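Local coordinates for bartonella effector protein (Bep) substrate of VirB T4SS (Bartonella sp. AR 15-3, PDB 4M16) that probably transfers AMP from ATP to tyrosine or threonine side chains of target proteins, through the N-terminal Fic domain of a VirB-translocated effector, at residues Lys144-Leu149 with Ile165-Leu170. Sequence-based numbering, arbitrary orientation.
With EDO (1,2-ethanediol), chain B.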
# COMPACT_ATOMS: atom_id res chain seq x y z
N LYS A 144 9.33 3.10 10.03
CA LYS A 144 9.85 1.74 9.87
C LYS A 144 8.79 0.73 9.34
O LYS A 144 9.05 -0.05 8.39
CB LYS A 144 10.46 1.23 11.18
CG LYS A 144 11.75 1.94 11.54
CD LYS A 144 12.41 1.46 12.83
CE LYS A 144 11.59 1.85 14.02
NZ LYS A 144 12.41 2.07 15.26
N LEU A 145 7.61 0.76 9.96
CA LEU A 145 6.51 -0.10 9.56
C LEU A 145 5.99 0.18 8.16
O LEU A 145 5.71 -0.76 7.38
CB LEU A 145 5.37 -0.02 10.60
CG LEU A 145 5.47 -0.97 11.79
CD1 LEU A 145 4.42 -0.53 12.80
CD2 LEU A 145 5.28 -2.45 11.42
N PHE A 146 5.86 1.46 7.83
CA PHE A 146 5.50 1.86 6.47
C PHE A 146 6.52 1.47 5.37
O PHE A 146 6.11 0.85 4.36
CB PHE A 146 5.15 3.36 6.41
CG PHE A 146 4.58 3.78 5.07
CD1 PHE A 146 5.43 4.11 4.04
CD2 PHE A 146 3.24 3.86 4.87
CE1 PHE A 146 4.93 4.46 2.82
CE2 PHE A 146 2.72 4.20 3.63
CZ PHE A 146 3.56 4.55 2.61
N SER A 147 7.80 1.67 5.63
CA SER A 147 8.83 1.17 4.71
C SER A 147 8.75 -0.35 4.56
O SER A 147 8.95 -0.89 3.47
CB SER A 147 10.23 1.51 5.17
OG SER A 147 10.40 2.91 5.24
N PHE A 148 8.48 -1.05 5.65
CA PHE A 148 8.44 -2.50 5.61
C PHE A 148 7.25 -2.94 4.73
O PHE A 148 7.42 -3.71 3.80
CB PHE A 148 8.38 -3.09 7.03
CG PHE A 148 8.33 -4.62 7.10
CD1 PHE A 148 8.98 -5.42 6.16
CD2 PHE A 148 7.68 -5.26 8.18
CE1 PHE A 148 8.96 -6.82 6.27
CE2 PHE A 148 7.65 -6.64 8.28
CZ PHE A 148 8.30 -7.42 7.32
N LEU A 149 6.06 -2.40 4.99
CA LEU A 149 4.92 -2.77 4.20
C LEU A 149 5.09 -2.37 2.72
O LEU A 149 4.73 -3.16 1.85
CB LEU A 149 3.61 -2.21 4.80
CG LEU A 149 2.34 -2.59 4.00
CD1 LEU A 149 2.16 -4.09 4.01
CD2 LEU A 149 1.11 -1.87 4.53
N ILE A 165 -4.34 4.57 3.19
CA ILE A 165 -5.53 4.64 4.04
C ILE A 165 -5.31 3.83 5.33
O ILE A 165 -5.76 4.22 6.40
CB ILE A 165 -6.84 4.23 3.29
CG1 ILE A 165 -8.06 4.38 4.17
CG2 ILE A 165 -6.77 2.83 2.70
CD1 ILE A 165 -8.34 5.83 4.53
N PHE A 166 -4.64 2.71 5.24
CA PHE A 166 -4.32 1.88 6.41
C PHE A 166 -3.57 2.72 7.44
O PHE A 166 -3.94 2.73 8.61
CB PHE A 166 -3.49 0.65 6.04
CG PHE A 166 -3.13 -0.25 7.19
CD1 PHE A 166 -2.04 0.04 7.99
CD2 PHE A 166 -3.82 -1.44 7.42
CE1 PHE A 166 -1.67 -0.81 9.02
CE2 PHE A 166 -3.44 -2.31 8.44
CZ PHE A 166 -2.37 -1.98 9.25
N PHE A 167 -2.54 3.45 6.98
CA PHE A 167 -1.76 4.23 7.90
C PHE A 167 -2.47 5.50 8.42
O PHE A 167 -2.24 5.94 9.52
CB PHE A 167 -0.37 4.54 7.33
CG PHE A 167 0.61 3.46 7.65
CD1 PHE A 167 0.65 2.31 6.88
CD2 PHE A 167 1.42 3.56 8.75
CE1 PHE A 167 1.51 1.27 7.20
CE2 PHE A 167 2.32 2.53 9.06
CZ PHE A 167 2.34 1.37 8.31
N GLU A 168 -3.38 6.04 7.63
CA GLU A 168 -4.17 7.19 8.06
C GLU A 168 -5.14 6.75 9.19
O GLU A 168 -5.30 7.45 10.19
CB GLU A 168 -4.89 7.83 6.85
CG GLU A 168 -3.92 8.48 5.86
CD GLU A 168 -4.59 9.07 4.60
OE1 GLU A 168 -5.63 8.56 4.19
OE2 GLU A 168 -4.04 10.01 4.01
N LYS A 169 -5.77 5.58 9.02
CA LYS A 169 -6.64 4.98 10.03
C LYS A 169 -5.84 4.59 11.31
O LYS A 169 -6.28 4.83 12.45
CB LYS A 169 -7.41 3.78 9.45
CG LYS A 169 -8.43 4.18 8.36
CD LYS A 169 -9.74 4.67 8.99
CE LYS A 169 -10.95 4.06 8.29
NZ LYS A 169 -12.30 4.05 9.02
N LEU A 170 -4.65 4.02 11.10
CA LEU A 170 -3.78 3.71 12.23
C LEU A 170 -3.41 4.95 13.04
O LEU A 170 -3.41 4.90 14.28
CB LEU A 170 -2.51 3.02 11.72
CG LEU A 170 -1.45 2.59 12.72
CD1 LEU A 170 -1.98 1.45 13.52
CD2 LEU A 170 -0.13 2.17 12.08
C1 EDO B . -6.34 8.65 0.48
O1 EDO B . -5.59 7.70 1.25
C2 EDO B . -5.45 9.84 0.06
O2 EDO B . -4.66 10.38 1.13
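Phe167 reaches from helix 159-174 to helix 135-152 and meets Phe146 in an edge-to-face pair. The edge of the Phe146 ring is turned to the face of the Phe167 ring. The planes stand at 77°, with the centroids 5.2 Å apart. Phe146 CD2 makes the closest side-chain approach, 3.6 Å from Phe167 CD1, over the rim of the face and not its middle. Phe146 CB adds a CH-pi contact, lying over the face, 4.1 Å from the centroid of the Phe167 ring.

The far end of the Phe167 ring lies against the backbone of the other helix. Phe167 CZ is 3.6 Å from Phe146 N. Leu145 CB lies 4.0 Å from Phe167 CZ. Leu149, one turn on from Leu145, brings CD2 to the ring edge, 4.1 Å from Phe167 CE1. In Phe146, CG is anti to the backbone N (chi1 -172°), which lays the ring over one face of the Phe167 ring with its CD2 edge first.

The short helical segments run nearly antiparallel at 159°, with their axes 11.7 Å apart. That spacing is wide for packed helices, and the Phe167 ring bridges much of it. Helix 110-126 covers Leu145 and Leu149 through Phe120. Phe146 also meets Phe211 edge-to-face, and its ring also meets that of Phe180. Glu168, next to Phe167, hydrogen-bonds Phe180 N through OE2. Its two carboxylate oxygens also accept bonds from a 1,2-ethanediol, probably left from crystallisation.

All four touching residues are buried, and both segments belong to the helical Fic domain. Between these two segments the contact is apolar and aromatic. Cohesion therefore rests on dispersion, on removal of hydrophobic surface from water, and on the weak electrostatics of C-H groups, one on the ring and one on CB of Phe146, facing the Phe167 pi cloud.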